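Local coordinates for protein alpha-1,4-endofucoidanase (Mariniflexile fucanivorans, PDB 6DLH) that hydrolyses internal alpha-1,4 linkages of fucoidan as an endo-acting, retaining enzyme of glycoside hydrolase family 107, at residues 518-532 and 555-568. Numbering follows the deposited sequence.
Sequences HPAGFTNPGDGTPVW and GVDFYDFEGDVLTI. With CA (calcium ion), chain G.
A chi1 of -175° turns the Y559 ring away from its own backbone N, and a chi1 of -55° sets the H518 ring beside its N; phenol and imidazole thus meet rim to rim, planes nearly perpendicular, and Y559 OH and H518 ND1 share a 2.7 Å hydrogen bond. This aromatic cluster of H518, F522, Y559 and F561 lies beside a calcium site at one end of an immunoglobulin-like domain, one of the C-terminal modules that follow the catalytic domain. P519 CD sits over one face of the Y559 ring, a CH-pi contact 3.6 Å from the centroid, while Y559 CB stands almost exactly over the centre of the F522 ring. F561 is sandwiched: Y559 CE2 lies over one face, and over the other is N524, whose CB is 3.5 Å from the centroid and whose amide is stacked 4° from the ring plane. An alanine in place of Y559 is likely to leave H518 ND1 without its hydroxyl partner, and P519 CD and one face of F561 without the ring they pack on. Next to the cluster, V531 and Y559 form an antiparallel hydrogen-bonded pair, V531 N giving a nearly straight bond to Y559 O. In the following non-hydrogen-bonded pair, F558 turns its ring edge toward the W532 six-membered ring; F605 and V607 of strand 599-608 also pack against W532, whose NE1 bonds S614 O. The calcium ion ties the segments together through G528 O and the carboxylates of D560, E562 and D564, with D609 and a water as further ligands. D560 OD2 binds the metal; its OD1 accepts E562 N and D564 N from opposite faces of the carboxylate, the E562 N bond closing an Asx turn. E562 OE1 binds calcium at 2.3 Å, and OE2 accepts from a water that also donates to N524 OD1.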
loop_
_atom_site.group_PDB
_atom_site.type_symbol
_atom_site.label_atom_id
_atom_site.label_comp_id
_atom_site.label_asym_id
_atom_site.label_seq_id
_atom_site.Cartn_x
_atom_site.Cartn_y
_atom_site.Cartn_z
ATOM N N HIS A 518 2.364 7.337 25.709
ATOM C CA HIS A 518 2.437 5.885 25.743
ATOM C C HIS A 518 1.078 5.275 25.416
ATOM O O HIS A 518 0.047 5.863 25.728
ATOM C CB HIS A 518 2.970 5.412 27.100
ATOM C CG HIS A 518 4.282 6.025 27.441
ATOM N ND1 HIS A 518 5.455 5.645 26.818
ATOM C CD2 HIS A 518 4.607 7.007 28.312
ATOM C CE1 HIS A 518 6.453 6.359 27.299
ATOM N NE2 HIS A 518 5.960 7.198 28.221
ATOM N N PRO A 519 1.034 4.078 24.785
ATOM C CA PRO A 519 -0.231 3.394 24.522
ATOM C C PRO A 519 -0.760 2.782 25.815
ATOM O O PRO A 519 0.015 2.483 26.725
ATOM C CB PRO A 519 0.178 2.282 23.545
ATOM C CG PRO A 519 1.611 1.971 23.922
ATOM C CD PRO A 519 2.200 3.310 24.317
ATOM N N ALA A 520 -2.084 2.600 25.884
ATOM C CA ALA A 520 -2.706 1.924 27.011
ATOM C C ALA A 520 -2.475 0.419 26.892
ATOM O O ALA A 520 -2.185 -0.083 25.806
ATOM C CB ALA A 520 -4.176 2.268 27.067
ATOM N N GLY A 521 -2.583 -0.286 28.024
ATOM C CA GLY A 521 -2.452 -1.733 28.057
ATOM C C GLY A 521 -1.054 -2.186 28.473
ATOM O O GLY A 521 -0.802 -3.383 28.600
ATOM N N PHE A 522 -0.158 -1.216 28.692
ATOM C CA PHE A 522 1.227 -1.509 29.029
ATOM C C PHE A 522 1.607 -0.847 30.350
ATOM O O PHE A 522 1.263 0.310 30.603
ATOM C CB PHE A 522 2.169 -1.066 27.905
ATOM C CG PHE A 522 2.106 -1.916 26.662
ATOM C CD1 PHE A 522 2.768 -3.134 26.600
ATOM C CD2 PHE A 522 1.381 -1.500 25.555
ATOM C CE1 PHE A 522 2.708 -3.918 25.459
ATOM C CE2 PHE A 522 1.325 -2.283 24.409
ATOM C CZ PHE A 522 1.988 -3.492 24.365
ATOM N N THR A 523 2.353 -1.602 31.164
ATOM C CA THR A 523 2.837 -1.145 32.455
ATOM C C THR A 523 4.341 -0.917 32.350
ATOM O O THR A 523 5.083 -1.848 32.060
ATOM C CB THR A 523 2.477 -2.168 33.547
ATOM O OG1 THR A 523 1.052 -2.205 33.652
ATOM C CG2 THR A 523 3.091 -1.867 34.898
ATOM N N ASN A 524 4.767 0.331 32.582
ATOM C CA ASN A 524 6.175 0.699 32.605
ATOM C C ASN A 524 6.857 -0.020 33.769
ATOM O O ASN A 524 6.477 0.172 34.921
ATOM C CB ASN A 524 6.348 2.220 32.681
ATOM C CG ASN A 524 7.772 2.701 32.476
ATOM O OD1 ASN A 524 8.715 1.916 32.478
ATOM N ND2 ASN A 524 7.945 4.003 32.319
ATOM N N PRO A 525 7.873 -0.879 33.514
ATOM C CA PRO A 525 8.603 -1.537 34.601
ATOM C C PRO A 525 9.582 -0.609 35.325
ATOM O O PRO A 525 10.181 -0.992 36.329
ATOM C CB PRO A 525 9.323 -2.699 33.901
ATOM C CG PRO A 525 9.494 -2.232 32.463
ATOM C CD PRO A 525 8.345 -1.284 32.180
ATOM N N GLY A 526 9.744 0.611 34.799
ATOM C CA GLY A 526 10.502 1.660 35.463
ATOM C C GLY A 526 12.018 1.514 35.312
ATOM O O GLY A 526 12.756 2.391 35.750
ATOM N N ASP A 527 12.480 0.419 34.691
ATOM C CA ASP A 527 13.911 0.158 34.622
ATOM C C ASP A 527 14.425 0.189 33.175
ATOM O O ASP A 527 15.616 -0.003 32.938
ATOM C CB ASP A 527 14.273 -1.134 35.362
ATOM C CG ASP A 527 13.748 -2.384 34.683
ATOM O OD1 ASP A 527 12.951 -2.245 33.733
ATOM O OD2 ASP A 527 14.150 -3.484 35.095
ATOM N N GLY A 528 13.521 0.407 32.211
ATOM C CA GLY A 528 13.891 0.507 30.806
ATOM C C GLY A 528 13.684 -0.790 30.019
ATOM O O GLY A 528 13.932 -0.820 28.816
ATOM N N THR A 529 13.221 -1.851 30.694
ATOM C CA THR A 529 13.020 -3.148 30.063
ATOM C C THR A 529 11.892 -3.044 29.036
ATOM O O THR A 529 10.829 -2.487 29.328
ATOM C CB THR A 529 12.730 -4.238 31.107
ATOM O OG1 THR A 529 13.707 -4.185 32.147
ATOM C CG2 THR A 529 12.680 -5.639 30.533
ATOM N N PRO A 530 12.085 -3.547 27.792
ATOM C CA PRO A 530 10.990 -3.626 26.824
ATOM C C PRO A 530 10.100 -4.801 27.225
ATOM O O PRO A 530 10.613 -5.819 27.681
ATOM C CB PRO A 530 11.721 -3.870 25.498
ATOM C CG PRO A 530 12.969 -4.627 25.903
ATOM C CD PRO A 530 13.359 -4.046 27.249
ATOM N N VAL A 531 8.778 -4.635 27.060
ATOM C CA VAL A 531 7.789 -5.536 27.642
ATOM C C VAL A 531 6.808 -6.029 26.577
ATOM O O VAL A 531 6.454 -5.290 25.664
ATOM C CB VAL A 531 7.033 -4.866 28.808
ATOM C CG1 VAL A 531 7.879 -4.754 30.065
ATOM C CG2 VAL A 531 6.450 -3.517 28.419
ATOM N N TRP A 532 6.348 -7.276 26.737
ATOM C CA TRP A 532 5.255 -7.827 25.947
ATOM C C TRP A 532 3.906 -7.415 26.541
ATOM O O TRP A 532 3.832 -7.001 27.696
ATOM C CB TRP A 532 5.373 -9.352 25.862
ATOM C CG TRP A 532 6.563 -9.855 25.107
ATOM C CD1 TRP A 532 7.776 -10.207 25.625
ATOM C CD2 TRP A 532 6.646 -10.109 23.693
ATOM N NE1 TRP A 532 8.611 -10.652 24.634
ATOM C CE2 TRP A 532 7.948 -10.599 23.436
ATOM C CE3 TRP A 532 5.760 -9.952 22.618
ATOM C CZ2 TRP A 532 8.378 -10.938 22.154
ATOM C CZ3 TRP A 532 6.188 -10.290 21.352
ATOM C CH2 TRP A 532 7.475 -10.779 21.126
ATOM N N GLY A 555 3.488 -1.234 20.253
ATOM C CA GLY A 555 2.359 -0.500 20.802
ATOM C C GLY A 555 1.100 -1.359 20.921
ATOM O O GLY A 555 0.100 -0.913 21.486
ATOM N N VAL A 556 1.155 -2.582 20.377
ATOM C CA VAL A 556 0.037 -3.514 20.437
ATOM C C VAL A 556 0.497 -4.763 21.185
ATOM O O VAL A 556 -0.100 -5.141 22.192
ATOM C CB VAL A 556 -0.498 -3.882 19.037
ATOM C CG1 VAL A 556 -1.753 -4.741 19.109
ATOM C CG2 VAL A 556 -0.744 -2.656 18.168
ATOM N N ASP A 557 1.579 -5.381 20.690
ATOM C CA ASP A 557 2.018 -6.681 21.180
ATOM C C ASP A 557 3.252 -6.548 22.075
ATOM O O ASP A 557 3.500 -7.422 22.903
ATOM C CB ASP A 557 2.205 -7.666 20.027
ATOM C CG ASP A 557 0.963 -7.785 19.165
ATOM O OD1 ASP A 557 -0.061 -8.257 19.683
ATOM O OD2 ASP A 557 1.022 -7.376 17.991
ATOM N N PHE A 558 4.014 -5.456 21.905
ATOM C CA PHE A 558 5.234 -5.216 22.660
ATOM C C PHE A 558 5.512 -3.715 22.669
ATOM O O PHE A 558 4.993 -2.991 21.822
ATOM C CB PHE A 558 6.384 -6.052 22.089
ATOM C CG PHE A 558 6.742 -5.730 20.658
ATOM C CD1 PHE A 558 7.731 -4.800 20.362
ATOM C CD2 PHE A 558 6.080 -6.344 19.605
ATOM C CE1 PHE A 558 8.049 -4.494 19.048
ATOM C CE2 PHE A 558 6.395 -6.033 18.290
ATOM C CZ PHE A 558 7.381 -5.111 18.014
ATOM N N TYR A 559 6.322 -3.242 23.621
ATOM C CA TYR A 559 6.528 -1.805 23.734
ATOM C C TYR A 559 7.756 -1.475 24.584
ATOM O O TYR A 559 8.200 -2.290 25.386
ATOM C CB TYR A 559 5.261 -1.119 24.255
ATOM C CG TYR A 559 5.342 0.385 24.292
ATOM C CD1 TYR A 559 5.289 1.136 23.124
ATOM C CD2 TYR A 559 5.484 1.063 25.495
ATOM C CE1 TYR A 559 5.363 2.521 23.154
ATOM C CE2 TYR A 559 5.566 2.447 25.538
ATOM C CZ TYR A 559 5.504 3.178 24.365
ATOM O OH TYR A 559 5.579 4.542 24.407
ATOM N N ASP A 560 8.285 -0.257 24.392
ATOM C CA ASP A 560 9.453 0.233 25.107
ATOM C C ASP A 560 9.218 1.685 25.512
ATOM O O ASP A 560 8.936 2.538 24.668
ATOM C CB ASP A 560 10.731 0.091 24.274
ATOM C CG ASP A 560 11.987 0.491 25.032
ATOM O OD1 ASP A 560 12.195 1.716 25.258
ATOM O OD2 ASP A 560 12.742 -0.415 25.411
ATOM N N PHE A 561 9.376 1.966 26.810
ATOM C CA PHE A 561 8.902 3.233 27.348
ATOM C C PHE A 561 9.894 4.358 27.081
ATOM O O PHE A 561 9.577 5.516 27.341
ATOM C CB PHE A 561 8.512 3.110 28.824
ATOM C CG PHE A 561 7.128 2.550 29.026
ATOM C CD1 PHE A 561 6.922 1.180 29.101
ATOM C CD2 PHE A 561 6.029 3.393 29.111
ATOM C CE1 PHE A 561 5.643 0.666 29.265
ATOM C CE2 PHE A 561 4.751 2.879 29.280
ATOM C CZ PHE A 561 4.563 1.515 29.353
ATOM N N GLU A 562 11.078 4.017 26.555
ATOM C CA GLU A 562 12.068 5.030 26.213
ATOM C C GLU A 562 12.161 5.171 24.694
ATOM O O GLU A 562 12.981 5.940 24.197
ATOM C CB GLU A 562 13.439 4.713 26.817
ATOM C CG GLU A 562 13.432 4.604 28.334
ATOM C CD GLU A 562 12.819 3.321 28.869
ATOM O OE1 GLU A 562 13.120 2.238 28.309
ATOM O OE2 GLU A 562 12.038 3.409 29.843
ATOM N N GLY A 563 11.319 4.412 23.980
ATOM C CA GLY A 563 11.251 4.452 22.529
ATOM C C GLY A 563 12.526 3.927 21.872
ATOM O O GLY A 563 12.859 4.344 20.765
ATOM N N ASP A 564 13.229 3.023 22.566
ATOM C CA ASP A 564 14.422 2.374 22.040
ATOM C C ASP A 564 14.026 1.436 20.902
ATOM O O ASP A 564 12.953 0.839 20.941
ATOM C CB ASP A 564 15.184 1.608 23.127
ATOM C CG ASP A 564 15.694 2.474 24.270
ATOM O OD1 ASP A 564 16.077 3.631 24.012
ATOM O OD2 ASP A 564 15.697 1.990 25.413
ATOM N N VAL A 565 14.910 1.323 19.900
ATOM C CA VAL A 565 14.769 0.392 18.790
ATOM C C VAL A 565 14.815 -1.035 19.336
ATOM O O VAL A 565 15.666 -1.351 20.166
ATOM C CB VAL A 565 15.833 0.639 17.692
ATOM C CG1 VAL A 565 17.257 0.671 18.232
ATOM C CG2 VAL A 565 15.722 -0.349 16.536
ATOM N N LEU A 566 13.902 -1.887 18.847
ATOM C CA LEU A 566 13.688 -3.207 19.421
ATOM C C LEU A 566 13.975 -4.302 18.401
ATOM O O LEU A 566 13.766 -4.115 17.206
ATOM C CB LEU A 566 12.244 -3.321 19.925
ATOM C CG LEU A 566 11.819 -2.294 20.976
ATOM C CD1 LEU A 566 10.381 -2.532 21.408
ATOM C CD2 LEU A 566 12.754 -2.323 22.179
ATOM N N THR A 567 14.428 -5.452 18.915
ATOM C CA THR A 567 14.634 -6.669 18.147
ATOM C C THR A 567 13.834 -7.795 18.799
ATOM O O THR A 567 13.868 -7.955 20.019
ATOM C CB THR A 567 16.119 -7.053 18.117
ATOM O OG1 THR A 567 16.860 -5.901 17.710
ATOM C CG2 THR A 567 16.420 -8.240 17.225
ATOM N N ILE A 568 13.127 -8.566 17.962
ATOM C CA ILE A 568 12.392 -9.739 18.401
ATOM C C ILE A 568 13.097 -10.974 17.862
ATOM O O ILE A 568 13.533 -10.991 16.714
ATOM C CB ILE A 568 10.921 -9.684 17.939
ATOM C CG1 ILE A 568 10.206 -8.450 18.494
ATOM C CG2 ILE A 568 10.190 -10.973 18.299
ATOM C CD1 ILE A 568 8.831 -8.255 17.929
HETATM CA CA CA G . 14.303 0.702 27.034
HETATM O O HOH W 1 11.098 5.149 31.497
HETATM O O HOH W 2 10.968 1.799 31.382
HETATM O O HOH W 3 10.213 0.030 28.926
HETATM O O HOH W 4 16.432 1.062 28.439
#